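Local coordinates for branched-chain alpha-ketoacid decarboxylase (Lactococcus lactis, PDB 2VBF), which probably decarboxylates branched-chain and aromatic alpha-keto acids to aldehydes, using thiamine diphosphate and one magnesium ion per subunit, at residues Val153-Thr158 / Glu179-Tyr184; Gly81-Lys86 / Asn113-Glu118; His237-Phe242 / Phe341-Val346. All coordinates share one frame; numbering follows the deposited sequence.

Contact 1. Residues Val153-Thr158 / Glu179-Tyr184; sequences VTAART and ERKPVY
Ala155 and Pro182 meet just ahead of the pairing of two parallel strands: the amide N of Ala155 gives a nearly straight hydrogen bond (166°) to Pro182 O at 2.8 Å. Further along, Thr158 N bonds to Tyr184 O at 3.0 Å, while the bond from Tyr184 N to Ala156 O is weak. Proline suits the lead-in position, since its carbonyl can still accept although its nitrogen has no hydrogen to offer.

The tight side is built round Thr154, Arg157 and Tyr184. Thr154 CG2 rests on Tyr184 CB at 3.8 Å, and Arg157 CB meets the ring obliquely at Tyr184 CD2, 3.9 Å away. The arginine chain starts from the position between its backbone N and carbonyl carbon (chi1 68°) and bends at chi3, which swings the guanidinium back over its own segment. There its NE, 3.0 Å from Thr154 OG1, and its NH2 both grip that hydroxyl in the guanidinium plane. Threonine fits here because its methyl packs while its hydroxyl, also bonded to His150 O, receives the arginine. The tyrosine ring is likewise held at its far end, where OH bonds to Glu99.

The side of Ala155, by contrast, is partly exposed to solvent. Its methyl touches Lys181 CB at 3.9 Å and Glu179 OE2 at 3.7 Å; an alanine fits against the base of Lys181, whose amine goes on to Asn113. On the face opposite Tyr184 the apolar contact is thin: Ala156 CB and Val183 CG1 are 4.1 Å apart, and Ala156 also touches Arg171 and Gln175 of helix 165-179. That helix connects the two strands, so the arrangement is a beta-alpha-beta crossover at the edge of a parallel sheet, in which the strands 156-159 and 183-188 lie side by side.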
ATOM      1  N   VAL A 153      10.499   6.795   9.876  1.00 10.36           N
ATOM      2  CA  VAL A 153       9.876   5.553  10.287  1.00 10.21           C
ATOM      3  C   VAL A 153      10.893   4.397  10.413  1.00  9.95           C
ATOM      4  O   VAL A 153      10.527   3.219  10.426  1.00 10.78           O
ATOM      5  CB  VAL A 153       8.700   5.179   9.322  1.00 10.09           C
ATOM      6  CG1 VAL A 153       7.592   6.218   9.413  1.00 10.99           C
ATOM      7  CG2 VAL A 153       9.195   5.026   7.875  1.00 10.65           C
ATOM      8  N   THR A 154      12.173   4.740  10.540  1.00 10.14           N
ATOM      9  CA  THR A 154      13.201   3.737  10.781  1.00 10.81           C
ATOM     10  C   THR A 154      14.198   4.223  11.835  1.00 11.05           C
ATOM     11  O   THR A 154      14.501   5.405  11.917  1.00 12.23           O
ATOM     12  CB  THR A 154      13.981   3.404   9.470  1.00 10.05           C
ATOM     13  OG1 THR A 154      14.431   4.620   8.860  1.00 10.90           O
ATOM     14  CG2 THR A 154      13.112   2.602   8.450  1.00  8.44           C
ATOM     15  N   ALA A 155      14.678   3.304  12.669  1.00 10.87           N
ATOM     16  CA  ALA A 155      15.699   3.633  13.666  1.00 12.19           C
ATOM     17  C   ALA A 155      17.078   3.757  13.031  1.00 12.71           C
ATOM     18  O   ALA A 155      17.952   4.468  13.546  1.00 12.88           O
ATOM     19  CB  ALA A 155      15.731   2.588  14.733  1.00 12.01           C
ATOM     20  N   ALA A 156      17.286   3.024  11.943  1.00 11.93           N
ATOM     21  CA  ALA A 156      18.541   3.058  11.216  1.00 12.34           C
ATOM     22  C   ALA A 156      18.299   2.595   9.790  1.00 12.42           C
ATOM     23  O   ALA A 156      17.358   1.843   9.524  1.00 11.78           O
ATOM     24  CB  ALA A 156      19.571   2.149  11.897  1.00 12.36           C
ATOM     25  N   ARG A 157      19.162   3.040   8.885  1.00 11.79           N
ATOM     26  CA  ARG A 157      19.047   2.705   7.473  1.00 12.50           C
ATOM     27  C   ARG A 157      20.412   2.702   6.811  1.00 12.52           C
ATOM     28  O   ARG A 157      21.298   3.456   7.224  1.00 11.66           O
ATOM     29  CB  ARG A 157      18.115   3.694   6.778  1.00 13.70           C
ATOM     30  CG  ARG A 157      18.631   5.114   6.660  1.00 15.23           C
ATOM     31  CD  ARG A 157      17.488   6.115   6.663  1.00 15.58           C
ATOM     32  NE  ARG A 157      16.841   6.073   7.954  1.00 16.60           N
ATOM     33  CZ  ARG A 157      17.302   6.658   9.058  1.00 16.33           C
ATOM     34  NH1 ARG A 157      18.403   7.408   9.052  1.00 16.70           N
ATOM     35  NH2 ARG A 157      16.634   6.513  10.186  1.00 17.65           N
ATOM     36  N   THR A 158      20.582   1.858   5.795  1.00 12.11           N
ATOM     37  CA  THR A 158      21.858   1.772   5.091  1.00 12.94           C
ATOM     38  C   THR A 158      21.702   1.439   3.611  1.00 13.29           C
ATOM     39  O   THR A 158      20.818   0.666   3.236  1.00 14.36           O
ATOM     40  CB  THR A 158      22.800   0.725   5.760  1.00 13.64           C
ATOM     41  OG1 THR A 158      24.105   0.746   5.133  1.00 14.73           O
ATOM     42  CG2 THR A 158      22.222  -0.684   5.671  1.00 13.23           C
ATOM     43  N   GLU A 179      16.932  -0.853  20.201  1.00 18.07           N
ATOM     44  CA  GLU A 179      15.685  -0.080  20.299  1.00 18.27           C
ATOM     45  C   GLU A 179      14.426  -0.898  19.991  1.00 15.74           C
ATOM     46  O   GLU A 179      13.331  -0.465  20.327  1.00 15.57           O
ATOM     47  CB  GLU A 179      15.707   1.096  19.314  1.00 19.68           C
ATOM     48  CG  GLU A 179      16.765   2.160  19.536  1.00 23.67           C
ATOM     49  CD  GLU A 179      16.568   3.361  18.610  1.00 25.38           C
ATOM     50  OE1 GLU A 179      15.480   3.996  18.651  1.00 30.43           O
ATOM     51  OE2 GLU A 179      17.496   3.670  17.834  1.00 29.72           O
ATOM     52  N   ARG A 180      14.602  -2.049  19.338  1.00 13.91           N
ATOM     53  CA  ARG A 180      13.521  -2.905  18.835  1.00 14.89           C
ATOM     54  C   ARG A 180      12.530  -2.195  17.896  1.00 14.27           C
ATOM     55  O   ARG A 180      11.370  -2.599  17.783  1.00 14.09           O
ATOM     56  CB  ARG A 180      12.810  -3.625  19.984  1.00 15.72           C
ATOM     57  CG  ARG A 180      13.742  -4.428  20.887  1.00 16.35           C
ATOM     58  CD  ARG A 180      14.405  -5.612  20.192  1.00 19.52           C
ATOM     59  NE  ARG A 180      15.620  -5.987  20.919  1.00 21.22           N
ATOM     60  CZ  ARG A 180      15.720  -6.976  21.800  1.00 23.29           C
ATOM     61  NH1 ARG A 180      14.689  -7.767  22.065  1.00 23.46           N
ATOM     62  NH2 ARG A 180      16.881  -7.175  22.421  1.00 25.34           N
ATOM     63  N   LYS A 181      13.028  -1.175  17.202  1.00 12.97           N
ATOM     64  CA  LYS A 181      12.293  -0.452  16.161  1.00 13.63           C
ATOM     65  C   LYS A 181      12.779  -0.933  14.777  1.00 12.57           C
ATOM     66  O   LYS A 181      13.850  -1.536  14.658  1.00 13.03           O
ATOM     67  CB  LYS A 181      12.504   1.059  16.288  1.00 13.95           C
ATOM     68  CG  LYS A 181      11.853   1.725  17.487  1.00 17.65           C
ATOM     69  CD  LYS A 181      12.332   3.179  17.595  1.00 18.43           C
ATOM     70  CE  LYS A 181      11.384   4.027  18.446  1.00 20.25           C
ATOM     71  NZ  LYS A 181      11.559   3.724  19.900  1.00 24.05           N
ATOM     72  N   PRO A 182      11.968  -0.700  13.727  1.00 11.48           N
ATOM     73  CA  PRO A 182      12.360  -1.186  12.399  1.00 10.97           C
ATOM     74  C   PRO A 182      13.634  -0.551  11.849  1.00 10.37           C
ATOM     75  O   PRO A 182      13.955   0.602  12.137  1.00  9.04           O
ATOM     76  CB  PRO A 182      11.151  -0.872  11.505  1.00 11.74           C
ATOM     77  CG  PRO A 182      10.293   0.024  12.284  1.00 13.46           C
ATOM     78  CD  PRO A 182      10.650  -0.058  13.723  1.00 11.98           C
ATOM     79  N   VAL A 183      14.342  -1.332  11.043  1.00 10.80           N
ATOM     80  CA  VAL A 183      15.499  -0.844  10.322  1.00 10.03           C
ATOM     81  C   VAL A 183      15.387  -1.254   8.864  1.00 11.31           C
ATOM     82  O   VAL A 183      14.535  -2.071   8.492  1.00 11.30           O
ATOM     83  CB  VAL A 183      16.810  -1.348  10.934  1.00 10.56           C
ATOM     84  CG1 VAL A 183      16.902  -0.878  12.391  1.00 12.68           C
ATOM     85  CG2 VAL A 183      16.908  -2.876  10.828  1.00 11.36           C
ATOM     86  N   TYR A 184      16.272  -0.687   8.059  1.00 10.41           N
ATOM     87  CA  TYR A 184      16.143  -0.676   6.598  1.00 10.86           C
ATOM     88  C   TYR A 184      17.515  -0.903   5.959  1.00 12.44           C
ATOM     89  O   TYR A 184      18.480  -0.215   6.289  1.00 11.99           O
ATOM     90  CB  TYR A 184      15.550   0.671   6.214  1.00 11.33           C
ATOM     91  CG  TYR A 184      15.446   1.040   4.742  1.00 12.25           C
ATOM     92  CD1 TYR A 184      14.200   1.098   4.115  1.00 13.01           C
ATOM     93  CD2 TYR A 184      16.556   1.451   4.009  1.00 13.99           C
ATOM     94  CE1 TYR A 184      14.080   1.509   2.787  1.00 12.38           C
ATOM     95  CE2 TYR A 184      16.440   1.872   2.687  1.00 13.39           C
ATOM     96  CZ  TYR A 184      15.202   1.883   2.078  1.00 13.00           C
ATOM     97  OH  TYR A 184      15.070   2.308   0.772  1.00 14.55           O
TER

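Contact 2. Residues Gly81-Lys86 / Asn113-Glu118; sequences GYARTK and NLPVVE
Ala83, near the end of helix 72-86, brings its CA to 6.1 Å from that of Pro115, the centre of an inverse gamma turn leading into strand 116-122, and no hydrogen bond joins the two backbones. The methyl of Ala83 points toward the turn and touches three successive residues: Val116 CG2 at 3.8 Å, Pro115 CD at 4.1 Å and Leu114 CB at 4.2 Å. A small side chain suits this place because the helix comes so near the turn.

One residue on, Arg84 crosses Leu114. Its CG lies only 3.5 Å from Leu114 CD1, while Leu114 CD2 approaches the guanidinium obliquely, 3.9 Å from Arg84 NE. The chain, extended from CG to NE with CG anti to the carbonyl carbon (chi1 -72°), sets its CG methylene on the leucine and carries the charge past it to salt bridges with Asp80 and Glu112, which probably hold the guanidinium in place.

Asn113, with positive phi, closes helix 97-111 as the C-prime residue of a Schellman motif. Beyond it, strand 116-122 pairs with strands 89-94 and 183-188; Ala83 also packs on Ala89, and Pro115 rests on Leu176 of helix 165-179.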
ATOM      1  N   GLY A  81       3.311  -8.668  12.499  1.00 10.46           N
ATOM      2  CA  GLY A  81       2.726  -9.734  13.308  1.00 11.41           C
ATOM      3  C   GLY A  81       3.719 -10.806  13.728  1.00 11.36           C
ATOM      4  O   GLY A  81       3.738 -11.244  14.876  1.00 11.68           O
ATOM      5  N   TYR A  82       4.556 -11.228  12.791  1.00 11.56           N
ATOM      6  CA  TYR A  82       5.601 -12.205  13.088  1.00 12.52           C
ATOM      7  C   TYR A  82       6.540 -11.667  14.165  1.00 12.17           C
ATOM      8  O   TYR A  82       6.898 -12.396  15.093  1.00 12.14           O
ATOM      9  CB  TYR A  82       6.363 -12.507  11.811  1.00 11.31           C
ATOM     10  CG  TYR A  82       7.402 -13.614  11.849  1.00 11.61           C
ATOM     11  CD1 TYR A  82       7.094 -14.900  11.429  1.00 10.28           C
ATOM     12  CD2 TYR A  82       8.714 -13.348  12.217  1.00 12.82           C
ATOM     13  CE1 TYR A  82       8.060 -15.915  11.404  1.00 12.28           C
ATOM     14  CE2 TYR A  82       9.685 -14.349  12.204  1.00 13.27           C
ATOM     15  CZ  TYR A  82       9.356 -15.633  11.794  1.00 12.76           C
ATOM     16  OH  TYR A  82      10.338 -16.635  11.763  1.00 14.47           O
ATOM     17  N   ALA A  83       6.907 -10.385  14.061  1.00 12.46           N
ATOM     18  CA  ALA A  83       7.809  -9.759  15.034  1.00 12.92           C
ATOM     19  C   ALA A  83       7.194  -9.728  16.427  1.00 12.67           C
ATOM     20  O   ALA A  83       7.891  -9.939  17.421  1.00 13.64           O
ATOM     21  CB  ALA A  83       8.199  -8.347  14.590  1.00 12.08           C
ATOM     22  N   ARG A  84       5.892  -9.458  16.505  1.00 11.54           N
ATOM     23  CA  ARG A  84       5.202  -9.443  17.789  1.00 11.90           C
ATOM     24  C   ARG A  84       5.324 -10.766  18.556  1.00 11.54           C
ATOM     25  O   ARG A  84       5.280 -10.768  19.777  1.00 14.19           O
ATOM     26  CB  ARG A  84       3.739  -9.058  17.621  1.00 11.89           C
ATOM     27  CG  ARG A  84       3.600  -7.595  17.278  1.00 11.22           C
ATOM     28  CD  ARG A  84       2.173  -7.241  16.933  1.00 12.21           C
ATOM     29  NE  ARG A  84       2.028  -5.849  16.503  1.00 11.40           N
ATOM     30  CZ  ARG A  84       1.269  -4.937  17.095  1.00 10.32           C
ATOM     31  NH1 ARG A  84       0.637  -5.201  18.215  1.00 10.31           N
ATOM     32  NH2 ARG A  84       1.164  -3.727  16.562  1.00 10.45           N
ATOM     33  N   THR A  85       5.461 -11.871  17.828  1.00 12.81           N
ATOM     34  CA  THR A  85       5.501 -13.195  18.421  1.00 12.40           C
ATOM     35  C   THR A  85       6.906 -13.806  18.449  1.00 13.43           C
ATOM     36  O   THR A  85       7.326 -14.347  19.488  1.00 14.34           O
ATOM     37  CB  THR A  85       4.489 -14.101  17.706  1.00 12.70           C
ATOM     38  OG1 THR A  85       3.173 -13.680  18.088  1.00 14.37           O
ATOM     39  CG2 THR A  85       4.666 -15.569  18.099  1.00 12.18           C
ATOM     40  N   LYS A  86       7.616 -13.701  17.326  1.00 13.18           N
ATOM     41  CA  LYS A  86       8.991 -14.221  17.179  1.00 13.38           C
ATOM     42  C   LYS A  86      10.029 -13.299  17.817  1.00 14.05           C
ATOM     43  O   LYS A  86      11.128 -13.752  18.171  1.00 14.26           O
ATOM     44  CB  LYS A  86       9.327 -14.426  15.694  1.00 13.57           C
ATOM     45  CG  LYS A  86      10.384 -15.509  15.417  1.00 15.96           C
ATOM     46  CD  LYS A  86       9.736 -16.894  15.392  1.00 17.32           C
ATOM     47  CE  LYS A  86      10.718 -17.990  15.036  1.00 18.95           C
ATOM     48  NZ  LYS A  86      10.073 -19.314  15.147  1.00 19.03           N
ATOM     49  N   ASN A 113       6.599   0.042  17.753  1.00 10.92           N
ATOM     50  CA  ASN A 113       7.928  -0.396  18.197  1.00 11.41           C
ATOM     51  C   ASN A 113       8.189  -1.901  18.024  1.00 11.07           C
ATOM     52  O   ASN A 113       8.495  -2.603  19.002  1.00 12.45           O
ATOM     53  CB  ASN A 113       8.155   0.041  19.660  1.00 12.08           C
ATOM     54  CG  ASN A 113       9.613   0.336  19.980  1.00 12.21           C
ATOM     55  OD1 ASN A 113       9.955   1.469  20.331  1.00 14.27           O
ATOM     56  ND2 ASN A 113      10.473  -0.677  19.894  1.00 12.68           N
ATOM     57  N   LEU A 114       8.063  -2.386  16.787  1.00 11.62           N
ATOM     58  CA  LEU A 114       8.350  -3.789  16.454  1.00 11.55           C
ATOM     59  C   LEU A 114       9.632  -3.947  15.635  1.00 10.38           C
ATOM     60  O   LEU A 114       9.899  -3.164  14.708  1.00 12.19           O
ATOM     61  CB  LEU A 114       7.191  -4.450  15.701  1.00 12.14           C
ATOM     62  CG  LEU A 114       5.921  -4.718  16.510  1.00 12.43           C
ATOM     63  CD1 LEU A 114       6.244  -5.317  17.893  1.00 13.66           C
ATOM     64  CD2 LEU A 114       5.067  -3.463  16.639  1.00 12.66           C
ATOM     65  N   PRO A 115      10.458  -4.938  16.019  1.00 10.02           N
ATOM     66  CA  PRO A 115      11.768  -5.157  15.420  1.00 11.92           C
ATOM     67  C   PRO A 115      11.692  -5.849  14.067  1.00 12.65           C
ATOM     68  O   PRO A 115      11.960  -7.053  13.946  1.00 12.24           O
ATOM     69  CB  PRO A 115      12.502  -5.982  16.486  1.00 12.30           C
ATOM     70  CG  PRO A 115      11.434  -6.715  17.168  1.00 11.90           C
ATOM     71  CD  PRO A 115      10.217  -5.825  17.168  1.00 12.35           C
ATOM     72  N   VAL A 116      11.357  -5.055  13.048  1.00 10.19           N
ATOM     73  CA  VAL A 116      11.239  -5.547  11.673  1.00 10.95           C
ATOM     74  C   VAL A 116      12.368  -4.980  10.813  1.00 10.62           C
ATOM     75  O   VAL A 116      12.592  -3.767  10.783  1.00 11.23           O
ATOM     76  CB  VAL A 116       9.874  -5.148  11.053  1.00 10.83           C
ATOM     77  CG1 VAL A 116       9.767  -5.607   9.602  1.00 10.65           C
ATOM     78  CG2 VAL A 116       8.717  -5.699  11.898  1.00 11.48           C
ATOM     79  N   VAL A 117      13.066  -5.867  10.107  1.00 10.84           N
ATOM     80  CA  VAL A 117      14.042  -5.480   9.088  1.00 10.55           C
ATOM     81  C   VAL A 117      13.390  -5.504   7.699  1.00 12.22           C
ATOM     82  O   VAL A 117      12.895  -6.544   7.263  1.00 12.56           O
ATOM     83  CB  VAL A 117      15.237  -6.472   9.056  1.00 11.81           C
ATOM     84  CG1 VAL A 117      16.311  -5.970   8.111  1.00 11.85           C
ATOM     85  CG2 VAL A 117      15.776  -6.690  10.485  1.00 12.58           C
ATOM     86  N   GLU A 118      13.392  -4.375   7.004  1.00 12.76           N
ATOM     87  CA  GLU A 118      13.061  -4.378   5.586  1.00 11.04           C
ATOM     88  C   GLU A 118      14.332  -4.368   4.765  1.00  9.95           C
ATOM     89  O   GLU A 118      15.181  -3.520   4.960  1.00  9.43           O
ATOM     90  CB  GLU A 118      12.174  -3.213   5.187  1.00 11.38           C
ATOM     91  CG  GLU A 118      11.808  -3.288   3.696  1.00 11.14           C
ATOM     92  CD  GLU A 118      10.753  -2.285   3.278  1.00 12.45           C
ATOM     93  OE1 GLU A 118      10.311  -1.467   4.127  1.00 12.74           O
ATOM     94  OE2 GLU A 118      10.386  -2.335   2.085  1.00 10.63           O
TER

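Contact 3. Residues His237-Phe242 / Phe341-Val346; sequences HEVISF and FDFRAV
Phe343 reaches across to Phe242 and Glu238 from the first turn of its helix. Its CG is anti to the backbone N (chi1 175°), which sends the ring from CB toward helix 237-241. On the ring, CD2 comes first, 4.0 Å from Phe242 CD2, which lies at the edge of the Phe343 ring near its plane. Next, CE2 meets the backbone, 3.8 Å from Glu238 O. At the tip, CZ touches Glu238 CB at 4.2 Å and, more loosely, Val239 CG2. A long flat side chain suits this path, since the CA atoms of Glu238 and Phe343 are 9.2 Å apart.

The helix that presents it starts with an N-cap: Asp342 OD2 accepts from Ala345 N at 2.8 Å, meeting it on the anti side of the carboxylate, and aspartate is short enough to turn back on the helix's open amides. Both short helices belong to the central domain, where helix 237-241 follows strand 231-235 of the mixed sheet.

The rings of Phe242 and Phe343 form an oblique pair, planes at 59° and centroids 5.9 Å apart. Phe242 also lays CD1 against Arg344 CB at 3.8 Å, at the base of an extended chain that goes on to a weak, long ion pair with Glu204. With an alanine in place of Phe242, Phe343 CD2 and Arg344 CB would probably lose their common partner and a gap would open between the helices.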
ATOM      1  N   HIS A 237       3.214  -1.727  25.684  1.00 13.22           N
ATOM      2  CA  HIS A 237       3.610  -2.379  24.453  1.00 14.27           C
ATOM      3  C   HIS A 237       5.113  -2.577  24.359  1.00 12.43           C
ATOM      4  O   HIS A 237       5.546  -3.496  23.696  1.00 12.91           O
ATOM      5  CB  HIS A 237       3.098  -1.608  23.226  1.00 13.90           C
ATOM      6  CG  HIS A 237       3.785  -0.298  23.004  1.00 14.09           C
ATOM      7  ND1 HIS A 237       3.549   0.803  23.796  1.00 13.96           N
ATOM      8  CD2 HIS A 237       4.712   0.082  22.092  1.00 13.55           C
ATOM      9  CE1 HIS A 237       4.287   1.810  23.374  1.00 13.98           C
ATOM     10  NE2 HIS A 237       5.006   1.400  22.341  1.00 12.98           N
ATOM     11  N   GLU A 238       5.909  -1.730  25.006  1.00 13.52           N
ATOM     12  CA  GLU A 238       7.366  -1.857  24.876  1.00 12.88           C
ATOM     13  C   GLU A 238       7.883  -3.129  25.564  1.00 13.04           C
ATOM     14  O   GLU A 238       8.947  -3.645  25.211  1.00 12.16           O
ATOM     15  CB  GLU A 238       8.083  -0.590  25.359  1.00 13.64           C
ATOM     16  CG  GLU A 238       7.667   0.664  24.592  1.00 13.74           C
ATOM     17  CD  GLU A 238       8.419   1.923  25.007  1.00 14.95           C
ATOM     18  OE1 GLU A 238       8.908   1.998  26.157  1.00 14.77           O
ATOM     19  OE2 GLU A 238       8.537   2.833  24.160  1.00 13.80           O
ATOM     20  N   VAL A 239       7.130  -3.635  26.543  1.00 13.42           N
ATOM     21  CA  VAL A 239       7.412  -4.961  27.106  1.00 13.35           C
ATOM     22  C   VAL A 239       7.340  -6.011  25.989  1.00 14.30           C
ATOM     23  O   VAL A 239       8.246  -6.834  25.838  1.00 13.54           O
ATOM     24  CB  VAL A 239       6.449  -5.313  28.264  1.00 13.69           C
ATOM     25  CG1 VAL A 239       6.628  -6.769  28.696  1.00 14.82           C
ATOM     26  CG2 VAL A 239       6.682  -4.358  29.448  1.00 14.84           C
ATOM     27  N   ILE A 240       6.303  -5.914  25.163  1.00 12.99           N
ATOM     28  CA  ILE A 240       6.107  -6.858  24.060  1.00 13.95           C
ATOM     29  C   ILE A 240       7.229  -6.712  23.022  1.00 14.50           C
ATOM     30  O   ILE A 240       7.753  -7.720  22.516  1.00 14.60           O
ATOM     31  CB  ILE A 240       4.693  -6.707  23.414  1.00 13.57           C
ATOM     32  CG1 ILE A 240       3.594  -7.024  24.447  1.00 15.07           C
ATOM     33  CG2 ILE A 240       4.529  -7.652  22.199  1.00 13.38           C
ATOM     34  CD1 ILE A 240       2.161  -6.712  24.022  1.00 15.75           C
ATOM     35  N   SER A 241       7.604  -5.465  22.730  1.00 15.00           N
ATOM     36  CA  SER A 241       8.699  -5.144  21.795  1.00 14.83           C
ATOM     37  C   SER A 241       9.990  -5.920  22.084  1.00 15.49           C
ATOM     38  O   SER A 241      10.657  -6.409  21.171  1.00 14.60           O
ATOM     39  CB  SER A 241       8.990  -3.648  21.836  1.00 15.75           C
ATOM     40  OG  SER A 241       7.833  -2.894  21.532  1.00 14.80           O
ATOM     41  N   PHE A 242      10.314  -6.032  23.371  1.00 15.14           N
ATOM     42  CA  PHE A 242      11.543  -6.682  23.824  1.00 16.39           C
ATOM     43  C   PHE A 242      11.363  -8.148  24.220  1.00 16.93           C
ATOM     44  O   PHE A 242      12.316  -8.778  24.667  1.00 18.07           O
ATOM     45  CB  PHE A 242      12.122  -5.902  25.014  1.00 16.18           C
ATOM     46  CG  PHE A 242      13.053  -4.808  24.606  1.00 15.26           C
ATOM     47  CD1 PHE A 242      14.412  -5.043  24.496  1.00 16.60           C
ATOM     48  CD2 PHE A 242      12.568  -3.545  24.285  1.00 14.96           C
ATOM     49  CE1 PHE A 242      15.280  -4.033  24.090  1.00 17.00           C
ATOM     50  CE2 PHE A 242      13.431  -2.532  23.880  1.00 16.45           C
ATOM     51  CZ  PHE A 242      14.780  -2.773  23.791  1.00 16.09           C
ATOM     52  N   PHE A 341      19.975   4.996  30.860  1.00 30.51           N
ATOM     53  CA  PHE A 341      19.718   3.629  31.312  1.00 29.09           C
ATOM     54  C   PHE A 341      19.203   2.773  30.162  1.00 28.26           C
ATOM     55  O   PHE A 341      18.645   3.301  29.194  1.00 27.82           O
ATOM     56  CB  PHE A 341      18.677   3.634  32.434  1.00 29.49           C
ATOM     57  CG  PHE A 341      17.285   3.886  31.943  1.00 29.40           C
ATOM     58  CD1 PHE A 341      16.426   2.828  31.669  1.00 29.95           C
ATOM     59  CD2 PHE A 341      16.854   5.179  31.704  1.00 30.51           C
ATOM     60  CE1 PHE A 341      15.156   3.060  31.181  1.00 30.77           C
ATOM     61  CE2 PHE A 341      15.591   5.417  31.222  1.00 30.18           C
ATOM     62  CZ  PHE A 341      14.736   4.352  30.960  1.00 29.77           C
ATOM     63  N   ASP A 342      19.374   1.458  30.285  1.00 27.02           N
ATOM     64  CA  ASP A 342      18.782   0.499  29.351  1.00 26.68           C
ATOM     65  C   ASP A 342      17.500  -0.107  29.930  1.00 24.97           C
ATOM     66  O   ASP A 342      17.518  -0.764  30.972  1.00 24.00           O
ATOM     67  CB  ASP A 342      19.772  -0.617  29.014  1.00 28.06           C
ATOM     68  CG  ASP A 342      19.229  -1.575  27.967  1.00 29.15           C
ATOM     69  OD1 ASP A 342      19.185  -1.195  26.775  1.00 33.17           O
ATOM     70  OD2 ASP A 342      18.846  -2.702  28.333  1.00 31.28           O
ATOM     71  N   PHE A 343      16.394   0.116  29.228  1.00 22.56           N
ATOM     72  CA  PHE A 343      15.076  -0.413  29.593  1.00 22.71           C
ATOM     73  C   PHE A 343      15.069  -1.936  29.830  1.00 22.14           C
ATOM     74  O   PHE A 343      14.577  -2.413  30.853  1.00 22.31           O
ATOM     75  CB  PHE A 343      14.093  -0.025  28.481  1.00 20.80           C
ATOM     76  CG  PHE A 343      12.721  -0.595  28.641  1.00 20.16           C
ATOM     77  CD1 PHE A 343      11.831  -0.054  29.554  1.00 19.41           C
ATOM     78  CD2 PHE A 343      12.294  -1.644  27.834  1.00 19.70           C
ATOM     79  CE1 PHE A 343      10.555  -0.574  29.696  1.00 19.50           C
ATOM     80  CE2 PHE A 343      11.011  -2.165  27.974  1.00 19.94           C
ATOM     81  CZ  PHE A 343      10.147  -1.628  28.898  1.00 18.40           C
ATOM     82  N   ARG A 344      15.597  -2.693  28.873  1.00 23.86           N
ATOM     83  CA  ARG A 344      15.639  -4.151  28.984  1.00 24.64           C
ATOM     84  C   ARG A 344      16.392  -4.579  30.241  1.00 24.26           C
ATOM     85  O   ARG A 344      15.916  -5.429  31.008  1.00 23.11           O
ATOM     86  CB  ARG A 344      16.308  -4.745  27.742  1.00 26.64           C
ATOM     87  CG  ARG A 344      16.476  -6.262  27.727  1.00 27.94           C
ATOM     88  CD  ARG A 344      17.597  -6.644  26.777  1.00 29.58           C
ATOM     89  NE  ARG A 344      17.845  -8.082  26.712  1.00 32.09           N
ATOM     90  CZ  ARG A 344      18.790  -8.646  25.958  1.00 33.36           C
ATOM     91  NH1 ARG A 344      19.581  -7.897  25.191  1.00 35.01           N
ATOM     92  NH2 ARG A 344      18.942  -9.969  25.963  1.00 35.11           N
ATOM     93  N   ALA A 345      17.564  -3.975  30.439  1.00 23.47           N
ATOM     94  CA  ALA A 345      18.412  -4.245  31.607  1.00 24.35           C
ATOM     95  C   ALA A 345      17.652  -4.029  32.910  1.00 24.01           C
ATOM     96  O   ALA A 345      17.672  -4.878  33.802  1.00 23.74           O
ATOM     97  CB  ALA A 345      19.669  -3.368  31.570  1.00 23.97           C
ATOM     98  N   VAL A 346      16.954  -2.906  33.010  1.00 25.13           N
ATOM     99  CA  VAL A 346      16.253  -2.587  34.248  1.00 24.63           C
ATOM    100  C   VAL A 346      15.093  -3.558  34.481  1.00 25.13           C
ATOM    101  O   VAL A 346      14.959  -4.122  35.568  1.00 24.47           O
ATOM    102  CB  VAL A 346      15.802  -1.110  34.299  1.00 25.35           C
ATOM    103  CG1 VAL A 346      15.006  -0.842  35.561  1.00 25.14           C
ATOM    104  CG2 VAL A 346      17.021  -0.187  34.240  1.00 24.07           C
TER

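How the contacts relate
Along the chain the contacts follow in series: contact 2, contact 1, then contact 3. Contacts 1 and 2, with centres 11 Å apart, share the sheet in which strands 116-122, 183-188 and 156-159 are successive neighbours. Contact 3 lies in the central domain, about 16 Å from contact 1 and 15 Å from contact 2, centre to centre. Asn113 links all three: its side chain probably bonds to Lys181 NZ and Glu179 O, and its carbonyl to Ser241 OG. Arg180 adds to the junction by packing its CG on the ring of Phe242. This joins the sheet, whose strand 116-122 lies in the N-terminal thiamine diphosphate-binding domain, to the central domain.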